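Local coordinates for protein STE5 (Saccharomyces cerevisiae, PDB 3FZE) that serves as a signalling scaffold in the yeast pheromone response, with a minimal scaffold domain that cocatalyses phosphorylation of the MAP kinase Fus3 by Ste7, at residues A[115-120]-A[124-129]; A[55-60]-A[95-100]. All coordinates share one frame; numbering follows the deposited sequence.

Contact 1 of 2, residues A[115-120]-A[124-129]; sequences AVSNSN and KKSILF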
loop_
_atom_site.group_PDB
_atom_site.type_symbol
_atom_site.label_atom_id
_atom_site.label_comp_id
_atom_site.label_asym_id
_atom_site.label_seq_id
_atom_site.Cartn_x
_atom_site.Cartn_y
_atom_site.Cartn_z
ATOM N N ALA A 115 1.780 0.008 -3.848
ATOM C CA ALA A 115 2.906 -0.059 -2.923
ATOM C C ALA A 115 3.291 1.346 -2.480
ATOM O O ALA A 115 3.677 2.177 -3.295
ATOM C CB ALA A 115 4.098 -0.780 -3.576
ATOM N N VAL A 116 3.167 1.615 -1.184
ATOM C CA VAL A 116 3.453 2.935 -0.656
ATOM C C VAL A 116 4.444 2.813 0.499
ATOM O O VAL A 116 4.289 1.952 1.372
ATOM C CB VAL A 116 2.172 3.635 -0.152
ATOM C CG1 VAL A 116 2.456 5.096 0.170
ATOM C CG2 VAL A 116 1.038 3.520 -1.190
ATOM N N SER A 117 5.459 3.668 0.510
ATOM C CA SER A 117 6.498 3.604 1.542
ATOM C C SER A 117 6.975 5.008 1.906
ATOM O O SER A 117 7.056 5.883 1.044
ATOM C CB SER A 117 7.676 2.758 1.048
ATOM O OG SER A 117 8.754 2.747 1.980
ATOM N N ASN A 118 7.287 5.227 3.177
ATOM C CA ASN A 118 7.906 6.486 3.578
ATOM C C ASN A 118 9.332 6.284 4.080
ATOM O O ASN A 118 9.936 7.211 4.616
ATOM C CB ASN A 118 7.078 7.190 4.655
ATOM C CG ASN A 118 7.186 6.511 6.002
ATOM O OD1 ASN A 118 7.518 5.327 6.076
ATOM N ND2 ASN A 118 6.908 7.251 7.075
ATOM N N SER A 119 9.863 5.077 3.909
ATOM C CA SER A 119 11.183 4.747 4.458
ATOM C C SER A 119 12.322 5.139 3.524
ATOM O O SER A 119 12.103 5.463 2.363
ATOM C CB SER A 119 11.274 3.256 4.816
ATOM O OG SER A 119 11.154 2.431 3.669
ATOM N N ASN A 120 13.545 5.111 4.041
ATOM C CA ASN A 120 14.700 5.549 3.271
ATOM C C ASN A 120 14.877 4.812 1.946
ATOM O O ASN A 120 14.639 3.606 1.852
ATOM C CB ASN A 120 15.965 5.444 4.114
ATOM C CG ASN A 120 15.965 6.408 5.284
ATOM O OD1 ASN A 120 15.338 7.468 5.233
ATOM N ND2 ASN A 120 16.667 6.043 6.347
ATOM N N LYS A 124 18.021 -2.206 -0.913
ATOM C CA LYS A 124 17.768 -3.505 -0.295
ATOM C C LYS A 124 16.709 -3.480 0.803
ATOM O O LYS A 124 16.314 -4.530 1.303
ATOM C CB LYS A 124 19.068 -4.112 0.246
ATOM C CG LYS A 124 20.011 -4.620 -0.837
ATOM C CD LYS A 124 21.271 -5.229 -0.237
ATOM C CE LYS A 124 22.250 -5.658 -1.321
ATOM N NZ LYS A 124 21.645 -6.646 -2.261
ATOM N N LYS A 125 16.232 -2.296 1.170
ATOM C CA LYS A 125 15.256 -2.206 2.254
ATOM C C LYS A 125 13.900 -1.647 1.835
ATOM O O LYS A 125 12.893 -1.976 2.446
ATOM C CB LYS A 125 15.806 -1.382 3.412
ATOM C CG LYS A 125 17.005 -1.997 4.096
ATOM C CD LYS A 125 17.412 -1.174 5.295
ATOM C CE LYS A 125 18.704 -1.705 5.899
ATOM N NZ LYS A 125 18.549 -3.082 6.451
ATOM N N SER A 126 13.879 -0.793 0.818
ATOM C CA SER A 126 12.635 -0.150 0.405
ATOM C C SER A 126 11.835 -1.045 -0.540
ATOM O O SER A 126 12.378 -1.565 -1.516
ATOM C CB SER A 126 12.941 1.197 -0.260
ATOM O OG SER A 126 11.825 1.677 -0.995
ATOM N N ILE A 127 10.547 -1.228 -0.253
ATOM C CA ILE A 127 9.701 -2.045 -1.123
ATOM C C ILE A 127 9.563 -1.445 -2.532
ATOM O O ILE A 127 9.142 -2.125 -3.476
ATOM C CB ILE A 127 8.293 -2.286 -0.506
ATOM C CG1 ILE A 127 7.493 -0.980 -0.459
ATOM C CG2 ILE A 127 8.417 -2.904 0.887
ATOM C CD1 ILE A 127 6.015 -1.168 -0.127
ATOM N N LEU A 128 9.933 -0.177 -2.681
ATOM C CA LEU A 128 9.739 0.509 -3.955
ATOM C C LEU A 128 10.775 0.097 -5.015
ATOM O O LEU A 128 10.588 0.368 -6.203
ATOM C CB LEU A 128 9.727 2.031 -3.753
ATOM C CG LEU A 128 8.743 2.586 -2.717
ATOM C CD1 LEU A 128 8.922 4.073 -2.519
ATOM C CD2 LEU A 128 7.310 2.290 -3.139
ATOM N N PHE A 129 11.842 -0.575 -4.595
ATOM C CA PHE A 129 12.878 -1.033 -5.525
ATOM C C PHE A 129 12.631 -2.457 -6.017
ATOM O O PHE A 129 13.384 -2.974 -6.842
ATOM C CB PHE A 129 14.266 -0.998 -4.862
ATOM C CG PHE A 129 14.788 0.384 -4.611
ATOM C CD1 PHE A 129 15.752 0.933 -5.433
ATOM C CD2 PHE A 129 14.318 1.131 -3.549
ATOM C CE1 PHE A 129 16.235 2.205 -5.201
ATOM C CE2 PHE A 129 14.795 2.403 -3.316
ATOM C CZ PHE A 129 15.754 2.943 -4.141
HETATM O O HOH W 1 10.949 3.822 0.456
#

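Contact 2 of 2, residues A[55-60]-A[95-100]; sequences QFCFVD and PIWLKN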
loop_
_atom_site.group_PDB
_atom_site.type_symbol
_atom_site.label_atom_id
_atom_site.label_comp_id
_atom_site.label_asym_id
_atom_site.label_seq_id
_atom_site.Cartn_x
_atom_site.Cartn_y
_atom_site.Cartn_z
ATOM N N GLN A 55 -6.787 -7.025 0.104
ATOM C CA GLN A 55 -5.596 -7.605 0.729
ATOM C C GLN A 55 -4.623 -6.507 1.120
ATOM O O GLN A 55 -4.597 -5.441 0.500
ATOM C CB GLN A 55 -4.887 -8.553 -0.239
ATOM C CG GLN A 55 -5.780 -9.667 -0.762
ATOM C CD GLN A 55 -6.090 -10.664 0.325
ATOM O OE1 GLN A 55 -5.187 -11.292 0.880
ATOM N NE2 GLN A 55 -7.365 -10.808 0.653
ATOM N N PHE A 56 -3.816 -6.770 2.144
ATOM C CA PHE A 56 -2.832 -5.799 2.587
ATOM C C PHE A 56 -1.567 -6.513 3.031
ATOM O O PHE A 56 -1.565 -7.716 3.288
ATOM C CB PHE A 56 -3.354 -4.979 3.765
ATOM C CG PHE A 56 -3.351 -5.729 5.071
ATOM C CD1 PHE A 56 -2.303 -5.575 5.968
ATOM C CD2 PHE A 56 -4.368 -6.621 5.374
ATOM C CE1 PHE A 56 -2.283 -6.282 7.169
ATOM C CE2 PHE A 56 -4.362 -7.336 6.566
ATOM C CZ PHE A 56 -3.317 -7.167 7.461
ATOM N N CYS A 57 -0.497 -5.743 3.117
ATOM C CA CYS A 57 0.729 -6.199 3.741
ATOM C C CYS A 57 1.429 -4.983 4.327
ATOM O O CYS A 57 1.598 -3.984 3.646
ATOM C CB CYS A 57 1.620 -6.872 2.703
ATOM S SG CYS A 57 3.137 -7.566 3.399
ATOM N N PHE A 58 1.795 -5.073 5.603
ATOM C CA PHE A 58 2.576 -4.041 6.273
ATOM C C PHE A 58 4.025 -4.491 6.384
ATOM O O PHE A 58 4.292 -5.630 6.762
ATOM C CB PHE A 58 2.029 -3.780 7.677
ATOM C CG PHE A 58 0.794 -2.932 7.703
ATOM C CD1 PHE A 58 0.869 -1.566 7.473
ATOM C CD2 PHE A 58 -0.435 -3.493 7.993
ATOM C CE1 PHE A 58 -0.279 -0.774 7.506
ATOM C CE2 PHE A 58 -1.588 -2.711 8.034
ATOM C CZ PHE A 58 -1.503 -1.357 7.779
ATOM N N VAL A 59 4.947 -3.589 6.059
ATOM C CA VAL A 59 6.381 -3.884 6.063
ATOM C C VAL A 59 7.110 -2.804 6.845
ATOM O O VAL A 59 6.798 -1.619 6.709
ATOM C CB VAL A 59 6.930 -3.929 4.627
ATOM C CG1 VAL A 59 8.429 -4.269 4.617
ATOM C CG2 VAL A 59 6.137 -4.933 3.802
ATOM N N ASP A 60 8.073 -3.195 7.673
ATOM C CA ASP A 60 8.839 -2.197 8.421
ATOM C C ASP A 60 9.973 -1.580 7.594
ATOM O O ASP A 60 10.199 -1.957 6.444
ATOM C CB ASP A 60 9.289 -2.702 9.812
ATOM C CG ASP A 60 10.476 -3.674 9.775
ATOM O OD1 ASP A 60 11.169 -3.786 8.747
ATOM O OD2 ASP A 60 10.719 -4.319 10.819
ATOM N N PRO A 95 7.880 -9.194 -3.440
ATOM C CA PRO A 95 6.614 -9.393 -4.151
ATOM C C PRO A 95 6.311 -10.877 -4.373
ATOM O O PRO A 95 5.170 -11.291 -4.166
ATOM C CB PRO A 95 6.846 -8.670 -5.479
ATOM C CG PRO A 95 7.807 -7.574 -5.123
ATOM C CD PRO A 95 8.733 -8.182 -4.089
ATOM N N ILE A 96 7.306 -11.668 -4.774
ATOM C CA ILE A 96 7.064 -13.094 -4.971
ATOM C C ILE A 96 6.659 -13.780 -3.667
ATOM O O ILE A 96 5.770 -14.629 -3.664
ATOM C CB ILE A 96 8.268 -13.833 -5.614
ATOM C CG1 ILE A 96 7.884 -15.284 -5.918
ATOM C CG2 ILE A 96 9.481 -13.801 -4.708
ATOM C CD1 ILE A 96 6.632 -15.414 -6.749
ATOM N N TRP A 97 7.295 -13.411 -2.554
ATOM C CA TRP A 97 6.874 -13.949 -1.268
ATOM C C TRP A 97 5.392 -13.641 -1.052
ATOM O O TRP A 97 4.617 -14.509 -0.654
ATOM C CB TRP A 97 7.688 -13.379 -0.098
ATOM C CG TRP A 97 7.109 -13.809 1.213
ATOM C CD1 TRP A 97 7.377 -14.965 1.891
ATOM C CD2 TRP A 97 6.118 -13.112 1.982
ATOM N NE1 TRP A 97 6.622 -15.025 3.040
ATOM C CE2 TRP A 97 5.843 -13.903 3.120
ATOM C CE3 TRP A 97 5.440 -11.901 1.822
ATOM C CZ2 TRP A 97 4.922 -13.515 4.094
ATOM C CZ3 TRP A 97 4.522 -11.515 2.793
ATOM C CH2 TRP A 97 4.268 -12.328 3.909
ATOM N N LEU A 98 5.007 -12.397 -1.313
ATOM C CA LEU A 98 3.622 -11.984 -1.112
ATOM C C LEU A 98 2.664 -12.759 -2.022
ATOM O O LEU A 98 1.620 -13.227 -1.567
ATOM C CB LEU A 98 3.462 -10.474 -1.307
ATOM C CG LEU A 98 2.089 -9.894 -0.950
ATOM C CD1 LEU A 98 1.803 -10.005 0.560
ATOM C CD2 LEU A 98 1.981 -8.443 -1.432
ATOM N N LYS A 99 3.012 -12.897 -3.300
ATOM C CA LYS A 99 2.152 -13.638 -4.217
ATOM C C LYS A 99 1.990 -15.088 -3.773
ATOM O O LYS A 99 0.880 -15.616 -3.749
ATOM C CB LYS A 99 2.673 -13.568 -5.656
ATOM C CG LYS A 99 1.823 -14.334 -6.662
ATOM C CD LYS A 99 2.341 -15.751 -6.889
ATOM C CE LYS A 99 1.461 -16.511 -7.877
ATOM N NZ LYS A 99 2.192 -17.660 -8.503
ATOM N N ASN A 100 3.099 -15.729 -3.416
ATOM C CA ASN A 100 3.052 -17.118 -2.950
ATOM C C ASN A 100 2.229 -17.294 -1.669
ATOM O O ASN A 100 1.558 -18.317 -1.476
ATOM C CB ASN A 100 4.468 -17.669 -2.758
ATOM C CG ASN A 100 5.155 -17.972 -4.082
ATOM O OD1 ASN A 100 4.495 -18.214 -5.095
ATOM N ND2 ASN A 100 6.482 -17.950 -4.081
#

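Contact 1 of 2, residues A[115-120]-A[124-129]
S117, at the end of strand 111-117, meets S126, I127 and L128 where the chain leaves the central sheet and folds back over it. S117 OG and S126 OG lie 4.4 Å apart and make no direct bond. A water joins them by hydrogen bonds: it donates to S117 OG at 2.9 Å and to the backbone O of S119, and it bonds S126 OG at 2.7 Å. Each serine forms an ST turn. S117 OG accepts from S119 N, and S126 OG accepts from L128 N, 3.1 Å away with an N-H...O angle of 154°. With chi1 at 164°, S126 OG is anti to its own N and lies within reach of L128 N, two residues on. In this alpha/beta/alpha, vWA-like domain, strand 19-26 runs alongside, and Q25 OE1 bonds both S117 OG and I127 N. The apolar half of the contact lies further back along the strand. I127 CD1 reaches A115 CB at 4.0 Å, while its CG1 packs on S117 CB. L128 lies along the last residues of the strand: CG and CD1 touch S117 CB, and CD2 rests 3.6 Å from A115 O. Cutting L128 back to an alanine is likely to open a gap over A115 and S117, and the 127-129 turn would lose part of its hold on the sheet. Beyond the strand, N120 O comes 3.6 Å from S126 CB.

Contact 2 of 2, residues A[55-60]-A[95-100]
Strand 55-60 and the start of helix 95-102 come closest at C57 and L98, whose CA atoms are 8.1 Å apart. No hydrogen bond crosses between them, and the contacts are between side chains. This is helix-on-sheet packing in the vWA-like alpha/beta/alpha fold. The helix packs on one face of the central sheet, and C57 projects from that face toward it. The helix itself is regular here, with K99 N bonded to P95 O. The contact is small, and C57 is its one residue on the strand side. L98 CG stands anti to the backbone N (chi1 -173°), which carries the isopropyl end out from the helix to the strand. One branch does the touching: CD1 sits 3.8 Å from C57 CB and 4.0 Å from C57 SG. L98 also rests on I23 of strand 19-26, so it bears on two neighbouring strands. W97 comes to the same cysteine from the previous position on the helix. Its indole is met at the edge, not over a face. The ring also makes an edge-to-face contact with Y68, and the W97 side chain touches V65; both residues are on strand 65-68, which flanks strand 55-60. C57 SG is itself anti to the backbone N (chi1 -177°), and it lies near the indole plane, 4.2 Å from W97 CZ3.

From the N terminus, strand 19-26 comes first and later lies in the sheet between strands 55-60 and 111-117. Contact 2 closes a long loop: 34 residues, including strand 65-68 and two short helices, separate strand 55-60 from helix 95-102. The chain then returns to the sheet as strand 111-117. There contact 1 closes a short loop of three residues. The two loops are in series and neither crosses the other. The centres of contacts 1 and 2 are about 13 Å apart, yet the contacts touch, with I127 CG2 4.0 Å from V59 CG1. Q25 on the strand between also ties them, since its NE2 bonds D60 O and K125 O.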